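Local coordinates for protein hexokinase (Schistosoma mansoni, PDB 1BDG) that phosphorylates glucose, and probably other hexoses such as mannose and fructose, at the 6-position using ATP, the first step of glycolysis, at residues L73-T78 against F141-P146; Y80-V85 against R99-P104; K150-A155 against A193-T198. One frame throughout, in Å; residues are numbered along the deposited sequence.

Contact 1. Residues L73-T78 against F141-P146. With GLC (alpha-D-glucopyranose), chain B; SO4 (sulfate ion), chain C.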
# COMPACT_ATOMS: atom_id res chain seq x y z
N LEU A 73 16.71 -1.66 4.61
CA LEU A 73 16.29 -0.51 3.82
C LEU A 73 14.78 -0.62 3.62
O LEU A 73 14.21 -1.70 3.80
CB LEU A 73 16.98 -0.50 2.46
CG LEU A 73 18.49 -0.24 2.37
CD1 LEU A 73 18.95 -0.36 0.93
CD2 LEU A 73 18.80 1.16 2.87
N ASP A 74 14.14 0.48 3.24
CA ASP A 74 12.69 0.48 2.98
C ASP A 74 12.52 1.28 1.70
O ASP A 74 13.00 2.40 1.64
CB ASP A 74 11.93 1.17 4.13
CG ASP A 74 10.50 0.66 4.28
OD1 ASP A 74 9.94 0.13 3.30
OD2 ASP A 74 9.93 0.78 5.39
N LEU A 75 11.92 0.69 0.66
CA LEU A 75 11.72 1.41 -0.60
C LEU A 75 10.34 1.18 -1.26
O LEU A 75 9.90 0.04 -1.42
CB LEU A 75 12.85 1.10 -1.62
CG LEU A 75 12.86 1.91 -2.93
CD1 LEU A 75 13.09 3.39 -2.63
CD2 LEU A 75 13.92 1.42 -3.89
N GLY A 76 9.68 2.27 -1.63
CA GLY A 76 8.38 2.16 -2.27
C GLY A 76 7.27 2.89 -1.53
O GLY A 76 6.40 3.50 -2.17
N GLY A 77 7.33 2.83 -0.19
CA GLY A 77 6.34 3.47 0.66
C GLY A 77 6.37 4.98 0.64
O GLY A 77 6.98 5.57 -0.26
N THR A 78 5.74 5.61 1.63
CA THR A 78 5.67 7.07 1.75
C THR A 78 7.06 7.70 1.86
O THR A 78 7.30 8.78 1.32
CB THR A 78 4.80 7.54 2.97
OG1 THR A 78 3.45 7.03 2.87
CG2 THR A 78 4.77 9.07 3.02
N PHE A 141 16.19 -6.06 2.48
CA PHE A 141 15.65 -5.08 1.55
C PHE A 141 14.12 -5.17 1.41
O PHE A 141 13.59 -6.11 0.83
CB PHE A 141 16.32 -5.26 0.19
CG PHE A 141 16.14 -4.12 -0.77
CD1 PHE A 141 15.82 -2.83 -0.33
CD2 PHE A 141 16.32 -4.32 -2.14
CE1 PHE A 141 15.70 -1.78 -1.24
CE2 PHE A 141 16.20 -3.28 -3.05
CZ PHE A 141 15.89 -2.01 -2.60
N THR A 142 13.41 -4.20 1.99
CA THR A 142 11.96 -4.15 1.87
C THR A 142 11.69 -3.41 0.58
O THR A 142 11.74 -2.18 0.56
CB THR A 142 11.35 -3.36 3.02
OG1 THR A 142 11.45 -4.13 4.22
CG2 THR A 142 9.90 -3.03 2.76
N PHE A 143 11.50 -4.15 -0.50
CA PHE A 143 11.25 -3.56 -1.82
C PHE A 143 9.75 -3.67 -2.07
O PHE A 143 9.25 -4.73 -2.46
CB PHE A 143 12.03 -4.33 -2.88
CG PHE A 143 12.07 -3.65 -4.22
CD1 PHE A 143 12.43 -2.30 -4.32
CD2 PHE A 143 11.81 -4.37 -5.38
CE1 PHE A 143 12.54 -1.68 -5.57
CE2 PHE A 143 11.92 -3.77 -6.63
CZ PHE A 143 12.28 -2.42 -6.72
N SER A 144 9.03 -2.58 -1.83
CA SER A 144 7.58 -2.54 -1.99
C SER A 144 7.05 -2.73 -3.40
O SER A 144 6.23 -1.93 -3.86
CB SER A 144 7.04 -1.21 -1.47
OG SER A 144 7.65 -0.84 -0.25
N PHE A 145 7.46 -3.78 -4.11
CA PHE A 145 6.95 -3.97 -5.46
C PHE A 145 6.79 -5.44 -5.78
O PHE A 145 7.36 -6.29 -5.10
CB PHE A 145 7.87 -3.27 -6.48
CG PHE A 145 7.88 -1.77 -6.37
CD1 PHE A 145 6.83 -1.02 -6.89
CD2 PHE A 145 8.90 -1.11 -5.70
CE1 PHE A 145 6.81 0.36 -6.72
CE2 PHE A 145 8.87 0.26 -5.54
CZ PHE A 145 7.83 0.99 -6.05
N PRO A 146 5.99 -5.77 -6.81
CA PRO A 146 5.78 -7.17 -7.19
C PRO A 146 7.06 -7.71 -7.76
O PRO A 146 7.62 -7.14 -8.70
CB PRO A 146 4.71 -7.07 -8.26
CG PRO A 146 5.01 -5.78 -8.91
CD PRO A 146 5.27 -4.88 -7.73
C1 GLC B . 1.95 -1.22 -4.26
C2 GLC B . 3.04 -2.24 -4.60
C3 GLC B . 2.99 -3.38 -3.61
C4 GLC B . 3.11 -2.84 -2.19
C5 GLC B . 2.01 -1.84 -1.95
C6 GLC B . 2.10 -1.20 -0.57
O1 GLC B . 0.73 -1.86 -4.30
O2 GLC B . 2.85 -2.76 -5.91
O3 GLC B . 4.05 -4.30 -3.86
O4 GLC B . 3.02 -3.90 -1.27
O5 GLC B . 2.11 -0.78 -2.90
O6 GLC B . 2.99 -0.10 -0.57
S SO4 C . 3.58 3.82 3.13
O1 SO4 C . 2.76 4.65 3.99
O2 SO4 C . 4.95 3.84 3.58
O3 SO4 C . 3.11 2.45 3.17
O4 SO4 C . 3.51 4.30 1.78
O HOH W 1 7.74 0.32 1.87

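Contact 2. Residues Y80-V85 against R99-P104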
# COMPACT_ATOMS: atom_id res chain seq x y z
N TYR A 80 11.56 6.78 2.23
CA TYR A 80 12.75 5.95 2.24
C TYR A 80 13.46 5.84 3.59
O TYR A 80 14.17 6.77 4.01
CB TYR A 80 13.71 6.48 1.17
CG TYR A 80 15.02 5.77 1.09
CD1 TYR A 80 15.10 4.44 0.77
CD2 TYR A 80 16.20 6.44 1.40
CE1 TYR A 80 16.31 3.78 0.77
CE2 TYR A 80 17.42 5.80 1.39
CZ TYR A 80 17.47 4.46 1.08
OH TYR A 80 18.68 3.80 1.09
N ARG A 81 13.27 4.72 4.28
CA ARG A 81 13.93 4.53 5.57
C ARG A 81 15.16 3.64 5.50
O ARG A 81 15.16 2.59 4.86
CB ARG A 81 12.99 3.96 6.63
CG ARG A 81 12.08 4.97 7.32
CD ARG A 81 11.76 4.53 8.75
NE ARG A 81 11.38 3.12 8.83
CZ ARG A 81 11.03 2.49 9.95
NH1 ARG A 81 11.01 3.14 11.11
NH2 ARG A 81 10.64 1.20 9.91
N VAL A 82 16.22 4.09 6.17
CA VAL A 82 17.48 3.38 6.25
C VAL A 82 17.64 3.05 7.71
O VAL A 82 17.81 3.94 8.53
CB VAL A 82 18.63 4.26 5.78
CG1 VAL A 82 19.95 3.61 6.16
CG2 VAL A 82 18.55 4.43 4.26
N LEU A 83 17.57 1.77 8.04
CA LEU A 83 17.64 1.33 9.43
C LEU A 83 18.85 0.48 9.79
O LEU A 83 19.71 0.21 8.95
CB LEU A 83 16.35 0.61 9.82
CG LEU A 83 15.01 1.28 9.47
CD1 LEU A 83 14.77 1.13 7.97
CD2 LEU A 83 13.86 0.64 10.23
N SER A 84 18.92 0.11 11.06
CA SER A 84 20.00 -0.70 11.60
C SER A 84 19.39 -1.40 12.78
O SER A 84 18.92 -0.75 13.71
CB SER A 84 21.15 0.17 12.10
OG SER A 84 22.19 -0.65 12.59
N VAL A 85 19.39 -2.72 12.75
CA VAL A 85 18.77 -3.48 13.80
C VAL A 85 19.73 -4.44 14.49
O VAL A 85 20.66 -4.98 13.87
CB VAL A 85 17.55 -4.28 13.26
CG1 VAL A 85 16.65 -4.69 14.42
CG2 VAL A 85 16.75 -3.45 12.21
N ARG A 99 17.01 6.33 9.91
CA ARG A 99 16.89 7.60 9.22
C ARG A 99 15.87 7.47 8.07
O ARG A 99 15.46 6.37 7.70
CB ARG A 99 18.23 8.06 8.65
CG ARG A 99 19.21 8.49 9.68
CD ARG A 99 20.13 9.53 9.11
NE ARG A 99 21.26 9.75 10.00
CZ ARG A 99 22.40 10.35 9.66
NH1 ARG A 99 22.59 10.80 8.43
NH2 ARG A 99 23.35 10.48 10.58
N THR A 100 15.48 8.61 7.51
CA THR A 100 14.54 8.66 6.41
C THR A 100 15.17 9.65 5.44
O THR A 100 15.47 10.79 5.82
CB THR A 100 13.19 9.18 6.89
OG1 THR A 100 12.63 8.23 7.81
CG2 THR A 100 12.25 9.38 5.74
N TYR A 101 15.47 9.20 4.22
CA TYR A 101 16.07 10.05 3.22
C TYR A 101 15.07 10.41 2.12
O TYR A 101 14.35 9.55 1.60
CB TYR A 101 17.28 9.36 2.57
CG TYR A 101 18.55 9.33 3.41
CD1 TYR A 101 18.78 8.30 4.32
CD2 TYR A 101 19.54 10.29 3.23
CE1 TYR A 101 19.98 8.23 5.03
CE2 TYR A 101 20.74 10.24 3.93
CZ TYR A 101 20.95 9.20 4.83
OH TYR A 101 22.15 9.16 5.50
N CYS A 102 15.02 11.69 1.79
CA CYS A 102 14.12 12.15 0.75
C CYS A 102 14.76 11.68 -0.55
O CYS A 102 15.99 11.61 -0.62
CB CYS A 102 14.07 13.67 0.73
SG CYS A 102 15.70 14.32 0.28
N ILE A 103 13.95 11.36 -1.56
CA ILE A 103 14.47 10.91 -2.85
C ILE A 103 14.07 11.93 -3.91
O ILE A 103 12.90 12.28 -4.02
CB ILE A 103 13.92 9.52 -3.21
CG1 ILE A 103 14.42 8.48 -2.22
CG2 ILE A 103 14.38 9.12 -4.59
CD1 ILE A 103 14.01 7.06 -2.58
N PRO A 104 15.04 12.41 -4.72
CA PRO A 104 14.73 13.38 -5.77
C PRO A 104 13.77 12.83 -6.84
O PRO A 104 13.96 11.73 -7.35
CB PRO A 104 16.10 13.71 -6.35
CG PRO A 104 17.05 13.42 -5.22
CD PRO A 104 16.49 12.15 -4.66

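Contact 3. Residues K150-A155 against A193-T198. With GLC (alpha-D-glucopyranose), chain B.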
# COMPACT_ATOMS: atom_id res chain seq x y z
N LYS A 150 12.82 -16.02 -6.10
CA LYS A 150 13.47 -17.30 -6.39
C LYS A 150 14.30 -17.41 -5.12
O LYS A 150 15.50 -17.11 -5.11
CB LYS A 150 14.40 -17.19 -7.61
CG LYS A 150 14.15 -18.24 -8.69
CD LYS A 150 15.44 -18.94 -9.12
CE LYS A 150 16.42 -17.99 -9.82
NZ LYS A 150 17.65 -18.71 -10.29
N GLY A 151 13.65 -17.78 -4.03
CA GLY A 151 14.34 -17.83 -2.76
C GLY A 151 14.33 -16.39 -2.28
O GLY A 151 13.96 -15.50 -3.05
N LEU A 152 14.72 -16.16 -1.03
CA LEU A 152 14.75 -14.81 -0.47
C LEU A 152 15.78 -13.85 -1.07
O LEU A 152 15.50 -12.66 -1.22
CB LEU A 152 14.94 -14.87 1.04
CG LEU A 152 13.73 -15.25 1.89
CD1 LEU A 152 14.15 -15.24 3.34
CD2 LEU A 152 12.57 -14.28 1.67
N THR A 153 16.95 -14.35 -1.45
CA THR A 153 17.98 -13.48 -1.99
C THR A 153 17.85 -13.01 -3.43
O THR A 153 18.33 -11.94 -3.77
CB THR A 153 19.37 -14.10 -1.84
OG1 THR A 153 19.53 -15.17 -2.78
CG2 THR A 153 19.55 -14.62 -0.42
N HIS A 154 17.23 -13.80 -4.28
CA HIS A 154 17.07 -13.48 -5.69
C HIS A 154 15.64 -13.03 -5.94
O HIS A 154 14.73 -13.87 -5.99
CB HIS A 154 17.37 -14.73 -6.53
CG HIS A 154 17.51 -14.47 -7.99
ND1 HIS A 154 16.50 -13.92 -8.76
CD2 HIS A 154 18.55 -14.68 -8.84
CE1 HIS A 154 16.92 -13.78 -10.00
NE2 HIS A 154 18.16 -14.24 -10.08
N ALA A 155 15.43 -11.73 -6.17
CA ALA A 155 14.09 -11.21 -6.42
C ALA A 155 14.08 -10.48 -7.75
O ALA A 155 15.00 -9.70 -8.02
CB ALA A 155 13.68 -10.29 -5.32
N ALA A 193 18.27 -9.84 1.56
CA ALA A 193 17.07 -10.64 1.50
C ALA A 193 16.08 -9.63 0.96
O ALA A 193 16.05 -8.49 1.41
CB ALA A 193 16.67 -11.07 2.90
N VAL A 194 15.36 -10.02 -0.08
CA VAL A 194 14.38 -9.12 -0.65
C VAL A 194 13.06 -9.56 -0.08
O VAL A 194 12.63 -10.70 -0.25
CB VAL A 194 14.33 -9.17 -2.18
CG1 VAL A 194 13.42 -8.07 -2.69
CG2 VAL A 194 15.72 -9.01 -2.73
N VAL A 195 12.42 -8.63 0.61
CA VAL A 195 11.15 -8.85 1.24
C VAL A 195 10.23 -7.71 0.81
O VAL A 195 10.68 -6.58 0.58
CB VAL A 195 11.33 -8.85 2.77
CG1 VAL A 195 10.00 -8.67 3.48
CG2 VAL A 195 11.99 -10.14 3.21
N ASN A 196 8.97 -8.03 0.60
CA ASN A 196 7.96 -7.04 0.24
C ASN A 196 7.51 -6.34 1.56
O ASN A 196 7.67 -6.89 2.65
CB ASN A 196 6.80 -7.76 -0.45
CG ASN A 196 5.76 -6.82 -0.98
OD1 ASN A 196 4.72 -6.61 -0.36
ND2 ASN A 196 6.04 -6.24 -2.14
N ASP A 197 6.96 -5.14 1.48
CA ASP A 197 6.54 -4.49 2.71
C ASP A 197 5.48 -5.27 3.49
O ASP A 197 5.60 -5.40 4.69
CB ASP A 197 6.13 -3.02 2.51
CG ASP A 197 5.07 -2.83 1.43
OD1 ASP A 197 4.34 -3.78 1.09
OD2 ASP A 197 4.95 -1.71 0.92
N THR A 198 4.50 -5.85 2.80
CA THR A 198 3.47 -6.62 3.50
C THR A 198 4.09 -7.74 4.30
O THR A 198 3.77 -7.93 5.48
CB THR A 198 2.51 -7.23 2.52
OG1 THR A 198 3.26 -7.84 1.48
CG2 THR A 198 1.61 -6.17 1.94
C1 GLC B . 1.95 -1.22 -4.26
C2 GLC B . 3.04 -2.24 -4.60
C3 GLC B . 2.99 -3.38 -3.61
C4 GLC B . 3.11 -2.84 -2.19
C5 GLC B . 2.01 -1.84 -1.95
C6 GLC B . 2.10 -1.20 -0.57
O1 GLC B . 0.73 -1.86 -4.30
O2 GLC B . 2.85 -2.76 -5.91
O3 GLC B . 4.05 -4.30 -3.86
O4 GLC B . 3.02 -3.90 -1.27
O5 GLC B . 2.11 -0.78 -2.90
O6 GLC B . 2.99 -0.10 -0.57

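Contact 1. Residues L73-T78 against F141-P146
Leu75 holds CG anti to its backbone N, beside the carbonyl carbon (chi1 -173°), and its CD2 meets the edge of the Phe143 ring, 3.8 Å from Phe143 CE1; Ser144 keeps OG beside its own N, anti to the carbonyl carbon (chi1 -43°), and OG comes 2.7 Å from Leu75 O. The two strands are parallel neighbours in the sheet of the small subdomain, part of the actin-like ATPase fold, and both run out into active-site loops, Gly76-Thr78 and Ser144-Pro146; Asp74 to Thr78 belong to the predicted ATP site, and Ser144-Pro146 line the glucose pocket. Leu75 N donates to Thr142 O (2.9 Å), and Leu75 O accepts from Ser144 N (2.8 Å). Leu73, Leu75, Phe141 and Phe143 line one sheet face, where Leu73 CB and Leu75 CB both approach the Phe141 ring and Val174 of helix 174-183 adds cover. On the other face Asp74 and Thr142 run alongside each other, with Asp74 OD1 nearest Thr142 CG2. Beyond the strands, Gly76 CA sits beside Phe145 CE2 (3.8 Å). A sulfate, probably from the crystallisation liquor, lies at the loop end: Thr78 N donates to its O2 and Thr78 OG1 to its O1, each over 2.7 Å.

Contact 2. Residues Y80-V85 against R99-P104
Val82 and Arg99 form a hydrogen-bonded antiparallel pair, Val82 N donating to Arg99 O (2.8 Å) and Arg99 N to Val82 O, between strands whose directions differ by 147°. One residue further, Arg81 and Thr100 make a non-hydrogen-bonded pair, and then Tyr101 N reaches Tyr80 O over 2.8 Å. CA-H...O contacts run beside these bonds, from Thr100 CA to Tyr80 O and from Arg81 CA to Arg99 O.

Among the side chains Tyr80 has the largest share. Its CG is anti to the backbone N (chi1 177°), and the edge of the ring turns to Tyr101, with CD2 3.3 Å from Tyr101 CB and Tyr101 O also lying in the ring plane. Ile103, which follows the strand, crosses Tyr80 at about a right angle and sets CD1 3.8 Å from Tyr80 CB. The Tyr101 ring passes on to Val82, where Val82 CG2 stands 3.9 Å from Tyr101 CD1. This is the face of a beta hairpin, strands 80-87 and 95-101, that turns to helix 112-129: Ile119 and Thr122 touch Tyr80, and strand 95-101 is the outermost strand of the sheet within the chain.

Arg81 and Thr100 occupy the opposite face. Arg81 CG comes 3.3 Å from Thr100 OG1, after which the chain bends at chi3 (-46°), and Leu83 CD2 lies over one face of the guanidinium, offset toward its rim. Arg81 NH1 is in a salt bridge with Glu98, further back on strand 95-101. Back on the face of Tyr80 and Val82, the Arg99 side chain leads away from Val82, extended from CG to NE, and its NH1 pairs with Asp125 of helix 112-129. The same carboxylate oxygen, Asp125 OD2, is hydrogen-bonded to Tyr101 OH.

Contact 3. Residues K150-A155 against A193-T198
Leu152 and Val194 supply the one hydrogen bond between the two segments: Val194 N donates to Leu152 O over 2.9 Å, almost straight at N-H (173°). It joins the turn of the small hairpin 147-150/154-157 to strand 189-195, the outermost strand on this side of the five-stranded sheet.

Apolar contact is small and centred on Ala155. Ala155 points its CB at the branch of Val194, 3.4 Å from Val194 CB and nearly as close to both methyls; Gln149 of the partner hairpin strand touches the same two residues. Leu152 CD2 adds a looser approach to Val195 CG2, at 4.5 Å.

Capping and ligand bonds follow where strand 189-195 ends. Asn196 is the N-cap of helix 197-206, its OD1 accepting from Thr198 OG1 (2.7 Å) and, from above the carbonyl plane, from Thr198 N. With the oxygen so engaged, the ND2 side of the amide is turned to the sugar and donates to glucose O3 (3.3 Å). Asp197 uses both oxygens: OD1 accepts from glucose O4 (2.7 Å), and OD2 from O6 (2.9 Å).

The chemistry therefore changes along six residues, from strand packing to sugar recognition. Since phosphate is added at the 6-position, the Asp197 OD2 bond grips the very hydroxyl that reacts.

All three contacts reach one five-stranded sheet; contacts 1 and 2 pair strands within it, while contact 3 sets a separate hairpin against its edge strand. Contact 1 is the buried centre, flanking each of the others: its strand 68-75 neighbours strand 80-87 of contact 2, and its strand 137-143 bonds through Phe141 to Ala193 and Val195 of contact 3. Contacts 2 and 3 do not touch, their nearest atoms being about 10 Å apart. Contact 2 is the more exposed, with aromatic packing and salt bridges to residues outside its segments. Contact 3 is buried, like contact 1, and both reach the glucose, where Ser144 OG and Asp197 OD2 are hydrogen-bonded across the two contacts.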